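Local coordinates for protein uracil-DNA glycosylase (Sulfolobus tokodaii str. 7, PDB 4ZBY) that belongs to the uracil-DNA glycosylase superfamily and carries an iron-sulfur cluster together with a bound uracil in a single-chain alpha/beta fold, at residues K15-W20 / E96-A101; F22-V27 / N47-G52; G41-E46 / C86-N91. All coordinates share one frame; numbering follows the deposited sequence. Where two conformers were deposited one is given.

Contact 1. Residues K15-W20 / E96-A101; sequences KKCKLW and EDEITA. With SF4 (iron/sulfur cluster), chain B.
Glu98 OE2 takes the ammonium of Lys18 from across the contact, with Lys18 NZ 2.6 Å away and approaching from above the carboxylate, 40° out of its plane. The same oxygen meets the guanidinium of Arg92 in a salt bridge, so two cations share it, while Glu98 OE1 accepts from the backbone N of Glu95. Lys18 reaches OE2 through a bend at its last torsion (chi4 -59°), and its NZ makes a longer salt bridge to Asp97 OD1 at 3.3 Å. A water bridges the two segments, accepting from Lys18 N and donating to Asp97 OD2. Beside this network the Leu19 side chain crosses that of Glu98 at about a right angle, its CD2 3.3 Å from Glu98 OE2. Next to the iron/sulfur cluster, Cys17 CB packs on Ala101 CB at 3.8 Å, and Cys17 SG binds the iron FE1 at 2.3 Å. That sulfur also accepts the N-H of Leu19 (N to SG 3.5 Å, 163° at the hydrogen), a bond that would be expected to temper the charge on the thiolate. The contact thus lays the cluster-binding loop between helix 4-12 and strand 30-31 against the first turns of helix 96-113.

Contact 2. Residues F22-V27 / N47-G52; sequences FRTNAV and NEDKEG. With URA (uracil), chain C.
Asp49 OD1 meets the backbone of the loop at Thr24 N, 2.8 Å away, on the syn side of the carboxylate with an N-H...O angle of 158°. Asn25 N adds a weak bond to the same oxygen. With CG anti to the backbone N (chi1 176°), Asp49 turns its carboxylate from helix 46-51 to the loop, and its own carbonyl oxygen accepts from Asn25 ND2 at 3.2 Å, the oxygen lying near the plane of the Asn25 amide. The tight part lies at the helix end: Gly52, with no side chain, lets Asn25 CB come to 3.6 Å of its CA where the chain leaves the helix with positive phi (74°). Val27 CG2 rests 3.5 Å from Glu48 O and also packs on Pro44. The looser side is wetted. One water donates to Phe22 O and Asp49 OD2 while accepting from Thr24 OG1; a second donates to Asn25 O and to Asp49 OD1. Glu48 turns away to uracil, its CD 3.3 Å from URA C5, and its OE2 accepts from the backbone N atoms of Val56 and Gly57. Hydrogen bonds and packing, with no salt bridge, hold loop to helix. Two backbone N-H groups, one weakly, and a water donate to Asp49 OD1 and another water to OD2, which would probably help stabilise the ionised form.

Contact 3. Residues G41-E46 / C86-N91; sequences GEAPGE and CRPPNN. With URA (uracil), chain C; SF4 (iron/sulfur cluster), chain B.
Ala43 and Pro44 pack against Cys86, Arg87 and Pro88 where two loops of the uracil-DNA glycosylase fold meet, one following strand 37-41 and the other strand 79-82, neighbouring parallel strands of the central sheet. No hydrogen bond crosses between these segments; the contact is mainly van der Waals. Ala43 CB lies 3.8 Å from Pro88 CD, and the Pro44 ring lies over the peptide that joins Cys86 to Arg87, with Pro44 CD 3.7 Å from Cys86 O. Pro44 O faces the other loop, 3.6 Å from Arg87 CA in a CA-H...O contact. The first loop also lines the uracil pocket: Glu42 N donates to URA O2 at 2.9 Å, and Ala43 N adds a weak bond to that oxygen. On the far side of the second loop Cys86 SG binds the iron FE3 of the iron/sulfur cluster at 2.3 Å. At the outer end, Arg87 runs extended alongside Glu46, their flat groups 9° apart. Glu46 OE1 stays 4.1 Å from Arg87 NH1, well out of the guanidinium plane, and its OE2 pairs with Lys50; Glu46 CA instead covers one guanidinium face, 3.5 Å above its centre.

The loop between helix 4-12 and strand 30-31 supplies the first segment of contact 1 and then that of contact 2, while contact 3 joins loops after strands 37-41 and 79-82. Contacts 2 and 3 lie within the loop closed by contact 1, and their segments alternate. The centres of contacts 1 and 2 are about 15 Å apart, those of contacts 1 and 3 about 12 Å and those of contacts 2 and 3 about 9 Å. Leu19 CD1 reaches Cys86 O at 3.7 Å, and Val27 CG2 reaches Pro44 CG, also at 3.7 Å. Contacts 2 and 3 each have residues at both ligands (Arg23 and Glu48; Cys86 and Glu42), while contact 1 meets the cluster.

Contact 1. Residues K15-W20 / E96-A101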
loop_
_atom_site.group_PDB
_atom_site.type_symbol
_atom_site.label_atom_id
_atom_site.label_comp_id
_atom_site.label_asym_id
_atom_site.label_seq_id
_atom_site.Cartn_x
_atom_site.Cartn_y
_atom_site.Cartn_z
ATOM N N LYS A 15 -12.968 -8.822 13.537
ATOM C CA LYS A 15 -13.185 -7.948 14.681
ATOM C C LYS A 15 -11.996 -7.984 15.623
ATOM O O LYS A 15 -12.132 -7.906 16.836
ATOM C CB LYS A 15 -14.477 -8.334 15.399
ATOM C CG LYS A 15 -15.669 -8.273 14.452
ATOM C CD LYS A 15 -16.975 -8.654 15.112
ATOM C CE LYS A 15 -18.112 -8.578 14.104
ATOM N NZ LYS A 15 -19.422 -8.920 14.730
ATOM N N LYS A 16 -10.807 -8.043 15.044
ATOM C CA LYS A 16 -9.587 -8.213 15.823
ATOM C C LYS A 16 -9.048 -6.908 16.406
ATOM O O LYS A 16 -8.180 -6.949 17.261
ATOM C CB LYS A 16 -8.512 -8.889 14.973
ATOM C CG LYS A 16 -8.795 -10.355 14.716
ATOM C CD LYS A 16 -7.722 -10.933 13.831
ATOM C CE LYS A 16 -7.730 -12.440 13.911
ATOM N NZ LYS A 16 -6.767 -13.006 12.930
ATOM N N CYS A 17 -9.544 -5.756 15.959
ATOM C CA CYS A 17 -9.252 -4.522 16.687
ATOM C C CYS A 17 -10.499 -3.657 16.773
ATOM O O CYS A 17 -11.529 -3.995 16.202
ATOM C CB CYS A 17 -8.099 -3.744 16.051
ATOM S SG CYS A 17 -8.536 -2.771 14.615
ATOM N N LYS A 18 -10.429 -2.555 17.518
ATOM C CA LYS A 18 -11.643 -1.795 17.774
ATOM C C LYS A 18 -12.197 -1.061 16.552
ATOM O O LYS A 18 -13.303 -0.519 16.597
ATOM C CB LYS A 18 -11.394 -0.791 18.915
ATOM C CG LYS A 18 -10.335 0.240 18.609
ATOM C CD LYS A 18 -10.072 1.148 19.816
ATOM C CE LYS A 18 -8.969 2.147 19.518
ATOM N NZ LYS A 18 -7.660 1.504 19.160
ATOM N N LEU A 19 -11.464 -1.059 15.448
ATOM C CA LEU A 19 -11.936 -0.339 14.273
ATOM C C LEU A 19 -13.173 -0.964 13.634
ATOM O O LEU A 19 -13.882 -0.280 12.881
ATOM C CB LEU A 19 -10.836 -0.241 13.211
ATOM C CG LEU A 19 -9.612 0.575 13.638
ATOM C CD1 LEU A 19 -8.588 0.776 12.523
ATOM C CD2 LEU A 19 -10.100 1.911 14.232
ATOM N N TRP A 20 -13.435 -2.242 13.917
ATOM C CA TRP A 20 -14.547 -2.908 13.245
ATOM C C TRP A 20 -15.866 -2.221 13.560
ATOM O O TRP A 20 -16.753 -2.187 12.720
ATOM C CB TRP A 20 -14.615 -4.402 13.620
ATOM C CG TRP A 20 -15.281 -4.660 14.957
ATOM C CD1 TRP A 20 -14.674 -4.744 16.173
ATOM C CD2 TRP A 20 -16.679 -4.866 15.191
ATOM N NE1 TRP A 20 -15.604 -4.991 17.153
ATOM C CE2 TRP A 20 -16.844 -5.073 16.574
ATOM C CE3 TRP A 20 -17.806 -4.901 14.365
ATOM C CZ2 TRP A 20 -18.087 -5.306 17.146
ATOM C CZ3 TRP A 20 -19.035 -5.127 14.934
ATOM C CH2 TRP A 20 -19.168 -5.332 16.311
ATOM N N GLU A 96 -1.189 2.358 17.166
ATOM C CA GLU A 96 -0.175 1.325 17.003
ATOM C C GLU A 96 -0.787 -0.054 17.250
ATOM O O GLU A 96 -0.452 -0.999 16.540
ATOM C CB GLU A 96 1.029 1.563 17.927
ATOM C CG GLU A 96 1.977 2.686 17.467
ATOM C CD GLU A 96 2.510 2.510 16.041
ATOM O OE1 GLU A 96 2.748 1.362 15.600
ATOM O OE2 GLU A 96 2.689 3.533 15.349
ATOM N N ASP A 97 -1.698 -0.163 18.217
ATOM C CA ASP A 97 -2.322 -1.450 18.499
ATOM C C ASP A 97 -3.197 -1.898 17.325
ATOM O O ASP A 97 -3.454 -3.092 17.150
ATOM C CB ASP A 97 -3.140 -1.403 19.793
ATOM C CG ASP A 97 -4.477 -0.694 19.629
ATOM O OD1 ASP A 97 -4.487 0.457 19.164
ATOM O OD2 ASP A 97 -5.527 -1.283 19.974
ATOM N N GLU A 98 -3.644 -0.946 16.513
ATOM C CA GLU A 98 -4.449 -1.292 15.345
ATOM C C GLU A 98 -3.537 -1.787 14.222
ATOM O O GLU A 98 -3.857 -2.749 13.521
ATOM C CB GLU A 98 -5.301 -0.091 14.909
ATOM C CG GLU A 98 -6.400 0.224 15.923
ATOM C CD GLU A 98 -6.915 1.654 15.846
ATOM O OE1 GLU A 98 -6.439 2.435 14.990
ATOM O OE2 GLU A 98 -7.824 1.961 16.640
ATOM N N ILE A 99 -2.383 -1.151 14.068
ATOM C CA ILE A 99 -1.414 -1.612 13.079
ATOM C C ILE A 99 -0.913 -2.999 13.474
ATOM O O ILE A 99 -0.815 -3.893 12.633
ATOM C CB ILE A 99 -0.251 -0.626 12.943
ATOM C CG1 ILE A 99 -0.733 0.638 12.225
ATOM C CG2 ILE A 99 0.918 -1.246 12.138
ATOM C CD1 ILE A 99 0.231 1.807 12.319
ATOM N N THR A 100 -0.612 -3.177 14.755
ATOM C CA THR A 100 -0.172 -4.472 15.266
ATOM C C THR A 100 -1.220 -5.560 15.014
ATOM O O THR A 100 -0.883 -6.677 14.608
ATOM C CB THR A 100 0.157 -4.395 16.774
ATOM O OG1 THR A 100 1.280 -3.530 16.969
ATOM C CG2 THR A 100 0.497 -5.765 17.317
ATOM N N ALA A 101 -2.493 -5.225 15.204
ATOM C CA ALA A 101 -3.573 -6.199 15.040
ATOM C C ALA A 101 -3.819 -6.568 13.585
ATOM O O ALA A 101 -4.103 -7.723 13.267
ATOM C CB ALA A 101 -4.863 -5.674 15.659
HETATM FE FE1 SF4 B . -8.893 -4.138 12.801
HETATM FE FE2 SF4 B . -9.571 -6.427 11.612
HETATM FE FE3 SF4 B . -10.314 -4.081 10.513
HETATM FE FE4 SF4 B . -7.757 -4.830 10.472
HETATM S S1 SF4 B . -9.480 -5.842 9.389
HETATM S S2 SF4 B . -8.532 -2.785 10.984
HETATM S S3 SF4 B . -7.564 -5.918 12.471
HETATM S S4 SF4 B . -10.971 -4.923 12.561
HETATM O O HOH W 1 -8.124 -2.230 19.297
#

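Contact 2. Residues F22-V27 / N47-G52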
loop_
_atom_site.group_PDB
_atom_site.type_symbol
_atom_site.label_atom_id
_atom_site.label_comp_id
_atom_site.label_asym_id
_atom_site.label_seq_id
_atom_site.Cartn_x
_atom_site.Cartn_y
_atom_site.Cartn_z
ATOM N N PHE A 22 -16.837 0.750 13.710
ATOM C CA PHE A 22 -17.164 1.985 13.009
ATOM C C PHE A 22 -17.489 1.774 11.532
ATOM O O PHE A 22 -18.076 2.647 10.870
ATOM C CB PHE A 22 -15.994 2.970 13.103
ATOM C CG PHE A 22 -15.528 3.229 14.506
ATOM C CD1 PHE A 22 -16.381 3.809 15.439
ATOM C CD2 PHE A 22 -14.230 2.910 14.880
ATOM C CE1 PHE A 22 -15.948 4.049 16.747
ATOM C CE2 PHE A 22 -13.784 3.148 16.163
ATOM C CZ PHE A 22 -14.642 3.722 17.101
ATOM N N ARG A 23 -17.107 0.618 11.017
ATOM C CA ARG A 23 -17.038 0.466 9.571
ATOM C C ARG A 23 -18.377 0.148 8.916
ATOM O O ARG A 23 -19.320 -0.368 9.545
ATOM C CB ARG A 23 -16.005 -0.613 9.193
ATOM C CG ARG A 23 -16.530 -2.023 9.311
ATOM C CD ARG A 23 -15.449 -3.072 9.087
ATOM N NE ARG A 23 -15.983 -4.378 9.465
ATOM C CZ ARG A 23 -15.284 -5.333 10.074
ATOM N NH1 ARG A 23 -13.998 -5.146 10.363
ATOM N NH2 ARG A 23 -15.876 -6.477 10.400
ATOM N N THR A 24 -18.438 0.491 7.629
ATOM C CA THR A 24 -19.466 -0.017 6.733
ATOM C C THR A 24 -18.897 -1.265 6.078
ATOM O O THR A 24 -19.496 -2.334 6.147
ATOM C CB THR A 24 -19.860 1.003 5.657
ATOM O OG1 THR A 24 -20.269 2.216 6.300
ATOM C CG2 THR A 24 -21.065 0.466 4.814
ATOM N N ASN A 25 -17.719 -1.130 5.484
ATOM C CA ASN A 25 -17.023 -2.272 4.870
ATOM C C ASN A 25 -15.555 -2.281 5.214
ATOM O O ASN A 25 -14.913 -1.251 5.100
ATOM C CB ASN A 25 -17.105 -2.238 3.342
ATOM C CG ASN A 25 -18.495 -2.414 2.834
ATOM O OD1 ASN A 25 -19.036 -3.526 2.833
ATOM N ND2 ASN A 25 -19.095 -1.320 2.400
ATOM N N ALA A 26 -15.025 -3.442 5.598
ATOM C CA ALA A 26 -13.569 -3.611 5.702
ATOM C C ALA A 26 -13.037 -3.582 4.283
ATOM O O ALA A 26 -13.790 -3.863 3.346
ATOM C CB ALA A 26 -13.213 -4.929 6.390
ATOM N N VAL A 27 -11.745 -3.297 4.122
ATOM C CA VAL A 27 -11.140 -3.151 2.801
ATOM C C VAL A 27 -9.893 -4.015 2.715
ATOM O O VAL A 27 -8.779 -3.545 3.063
ATOM C CB VAL A 27 -10.775 -1.661 2.527
ATOM C CG1 VAL A 27 -10.230 -1.468 1.133
ATOM C CG2 VAL A 27 -12.019 -0.744 2.734
ATOM N N ASN A 47 -14.595 7.089 1.311
ATOM C CA ASN A 47 -15.151 6.427 0.135
ATOM C C ASN A 47 -14.761 4.964 0.091
ATOM O O ASN A 47 -15.532 4.114 -0.364
ATOM C CB ASN A 47 -14.704 7.132 -1.146
ATOM C CG ASN A 47 -15.230 8.548 -1.233
ATOM O OD1 ASN A 47 -14.466 9.501 -1.386
ATOM N ND2 ASN A 47 -16.542 8.694 -1.113
ATOM N N GLU A 48 -13.566 4.668 0.570
ATOM C CA GLU A 48 -13.104 3.281 0.643
ATOM C C GLU A 48 -13.998 2.456 1.561
ATOM O O GLU A 48 -14.368 1.337 1.251
ATOM C CB GLU A 48 -11.652 3.235 1.137
ATOM C CG GLU A 48 -10.646 3.750 0.108
ATOM C CD GLU A 48 -10.670 5.253 -0.056
ATOM O OE1 GLU A 48 -11.080 5.992 0.892
ATOM O OE2 GLU A 48 -10.290 5.714 -1.151
ATOM N N ASP A 49 -14.327 3.026 2.711
ATOM C CA ASP A 49 -15.214 2.403 3.684
ATOM C C ASP A 49 -16.590 2.144 3.077
ATOM O O ASP A 49 -17.168 1.066 3.237
ATOM C CB ASP A 49 -15.317 3.325 4.919
ATOM C CG ASP A 49 -16.293 2.827 5.970
ATOM O OD1 ASP A 49 -16.160 1.690 6.437
ATOM O OD2 ASP A 49 -17.192 3.604 6.354
ATOM N N LYS A 50 -17.117 3.154 2.394
ATOM C CA LYS A 50 -18.430 3.040 1.768
ATOM C C LYS A 50 -18.436 1.941 0.714
ATOM O O LYS A 50 -19.434 1.229 0.554
ATOM C CB LYS A 50 -18.846 4.364 1.127
ATOM C CG LYS A 50 -19.379 5.399 2.081
ATOM C CD LYS A 50 -20.065 6.523 1.312
ATOM C CE LYS A 50 -20.719 7.531 2.241
ATOM N NZ LYS A 50 -19.756 8.555 2.746
ATOM N N GLU A 51 -17.330 1.818 -0.010
ATOM C CA GLU A 51 -17.289 0.927 -1.168
ATOM C C GLU A 51 -16.665 -0.437 -0.924
ATOM O O GLU A 51 -16.872 -1.341 -1.718
ATOM C CB GLU A 51 -16.553 1.624 -2.329
ATOM C CG GLU A 51 -17.363 2.775 -2.900
ATOM C CD GLU A 51 -16.631 3.552 -3.980
ATOM O OE1 GLU A 51 -16.003 2.918 -4.857
ATOM O OE2 GLU A 51 -16.690 4.803 -3.944
ATOM N N GLY A 52 -15.895 -0.594 0.147
ATOM C CA GLY A 52 -15.158 -1.831 0.382
ATOM C C GLY A 52 -13.931 -2.027 -0.508
ATOM O O GLY A 52 -13.463 -3.147 -0.705
HETATM N N1 URA C . -5.736 6.459 1.821
HETATM C C2 URA C . -5.049 5.307 1.984
HETATM O O2 URA C . -4.043 5.224 2.664
HETATM N N3 URA C . -5.635 4.200 1.513
HETATM C C4 URA C . -6.831 4.127 0.894
HETATM O O4 URA C . -7.211 3.057 0.449
HETATM C C5 URA C . -7.514 5.349 0.731
HETATM C C6 URA C . -6.955 6.495 1.187
HETATM O O HOH W 2 -18.942 3.497 8.238
HETATM O O HOH W 3 -13.577 0.744 6.616
#

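Contact 3. Residues G41-E46 / C86-N91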
loop_
_atom_site.group_PDB
_atom_site.type_symbol
_atom_site.label_atom_id
_atom_site.label_comp_id
_atom_site.label_asym_id
_atom_site.label_seq_id
_atom_site.Cartn_x
_atom_site.Cartn_y
_atom_site.Cartn_z
ATOM N N GLY A 41 -1.003 1.483 1.093
ATOM C CA GLY A 41 -1.269 2.744 1.769
ATOM C C GLY A 41 -1.426 2.603 3.269
ATOM O O GLY A 41 -1.038 1.611 3.879
ATOM N N GLU A 42 -1.996 3.642 3.872
ATOM C CA GLU A 42 -2.176 3.719 5.320
ATOM C C GLU A 42 -3.428 2.968 5.806
ATOM O O GLU A 42 -3.338 1.949 6.509
ATOM C CB GLU A 42 -2.259 5.189 5.744
ATOM C CG GLU A 42 -2.545 5.382 7.236
ATOM C CD GLU A 42 -2.737 6.842 7.617
ATOM O OE1 GLU A 42 -2.537 7.732 6.752
ATOM O OE2 GLU A 42 -3.091 7.092 8.791
ATOM N N ALA A 43 -4.584 3.503 5.445
ATOM C CA ALA A 43 -5.868 2.942 5.862
ATOM C C ALA A 43 -6.950 3.512 4.962
ATOM O O ALA A 43 -6.760 4.580 4.349
ATOM C CB ALA A 43 -6.152 3.254 7.356
ATOM N N PRO A 44 -8.090 2.823 4.884
ATOM C CA PRO A 44 -9.230 3.325 4.116
ATOM C C PRO A 44 -9.682 4.699 4.563
ATOM O O PRO A 44 -9.701 5.001 5.764
ATOM C CB PRO A 44 -10.346 2.304 4.418
ATOM C CG PRO A 44 -9.669 1.101 4.876
ATOM C CD PRO A 44 -8.347 1.490 5.464
ATOM N N GLY A 45 -10.087 5.526 3.608
ATOM C CA GLY A 45 -10.826 6.715 3.969
ATOM C C GLY A 45 -12.323 6.507 3.830
ATOM O O GLY A 45 -12.819 5.377 3.806
ATOM N N GLU A 46 -13.049 7.616 3.727
ATOM C CA GLU A 46 -14.502 7.581 3.708
ATOM C C GLU A 46 -15.073 6.802 2.519
ATOM O O GLU A 46 -15.985 5.984 2.684
ATOM C CB GLU A 46 -15.055 9.020 3.696
ATOM C CG GLU A 46 -16.560 9.108 3.746
ATOM C CD GLU A 46 -17.064 10.545 3.764
ATOM O OE1 GLU A 46 -16.241 11.477 3.655
ATOM O OE2 GLU A 46 -18.292 10.736 3.890
ATOM N N CYS A 86 -9.445 -1.193 8.026
ATOM C CA CYS A 86 -10.688 -0.498 8.343
ATOM C C CYS A 86 -10.425 0.980 8.565
ATOM O O CYS A 86 -9.344 1.361 8.978
ATOM C CB CYS A 86 -11.353 -1.082 9.581
ATOM S SG CYS A 86 -11.817 -2.815 9.272
ATOM N N ARG A 87 -11.422 1.793 8.241
ATOM C CA ARG A 87 -11.337 3.258 8.407
ATOM C C ARG A 87 -11.302 3.687 9.866
ATOM O O ARG A 87 -12.242 3.454 10.605
ATOM C CB ARG A 87 -12.536 3.927 7.728
ATOM C CG ARG A 87 -12.501 5.449 7.726
ATOM C CD ARG A 87 -13.889 6.015 7.478
ATOM N NE ARG A 87 -13.839 7.454 7.244
ATOM C CZ ARG A 87 -14.912 8.233 7.133
ATOM N NH1 ARG A 87 -14.764 9.530 6.918
ATOM N NH2 ARG A 87 -16.130 7.715 7.233
ATOM N N PRO A 88 -10.224 4.355 10.277
ATOM C CA PRO A 88 -10.238 4.871 11.645
ATOM C C PRO A 88 -11.245 5.997 11.752
ATOM O O PRO A 88 -11.475 6.695 10.770
ATOM C CB PRO A 88 -8.804 5.368 11.856
ATOM C CG PRO A 88 -7.984 4.577 10.859
ATOM C CD PRO A 88 -8.889 4.428 9.656
ATOM N N PRO A 89 -11.862 6.148 12.925
ATOM C CA PRO A 89 -12.841 7.207 13.163
ATOM C C PRO A 89 -12.238 8.593 13.064
ATOM O O PRO A 89 -11.040 8.766 13.308
ATOM C CB PRO A 89 -13.300 6.934 14.603
ATOM C CG PRO A 89 -12.099 6.276 15.231
ATOM C CD PRO A 89 -11.609 5.359 14.146
ATOM N N ASN A 90 -13.063 9.570 12.710
ATOM C CA ASN A 90 -12.729 10.975 12.993
ATOM C C ASN A 90 -11.549 11.501 12.174
ATOM O O ASN A 90 -10.926 12.480 12.585
ATOM C CB ASN A 90 -12.392 11.173 14.494
ATOM C CG ASN A 90 -13.498 10.730 15.431
ATOM O OD1 ASN A 90 -14.682 10.908 15.141
ATOM N ND2 ASN A 90 -13.111 10.204 16.611
ATOM N N ASN A 91 -11.254 10.865 11.036
ATOM C CA ASN A 91 -10.150 11.246 10.133
ATOM C C ASN A 91 -8.754 10.959 10.739
ATOM O O ASN A 91 -7.735 11.370 10.182
ATOM C CB ASN A 91 -10.278 12.735 9.724
ATOM C CG ASN A 91 -9.425 13.105 8.505
ATOM O OD1 ASN A 91 -9.254 12.308 7.588
ATOM N ND2 ASN A 91 -8.890 14.327 8.498
HETATM N N1 URA C . -5.736 6.459 1.821
HETATM C C2 URA C . -5.049 5.307 1.984
HETATM O O2 URA C . -4.043 5.224 2.664
HETATM N N3 URA C . -5.635 4.200 1.513
HETATM C C4 URA C . -6.831 4.127 0.894
HETATM O O4 URA C . -7.211 3.057 0.449
HETATM C C5 URA C . -7.514 5.349 0.731
HETATM C C6 URA C . -6.955 6.495 1.187
HETATM FE FE1 SF4 B . -8.893 -4.138 12.801
HETATM FE FE2 SF4 B . -9.571 -6.427 11.612
HETATM FE FE3 SF4 B . -10.314 -4.081 10.513
HETATM FE FE4 SF4 B . -7.757 -4.830 10.472
HETATM S S1 SF4 B . -9.480 -5.842 9.389
HETATM S S2 SF4 B . -8.532 -2.785 10.984
HETATM S S3 SF4 B . -7.564 -5.918 12.471
HETATM S S4 SF4 B . -10.971 -4.923 12.561
#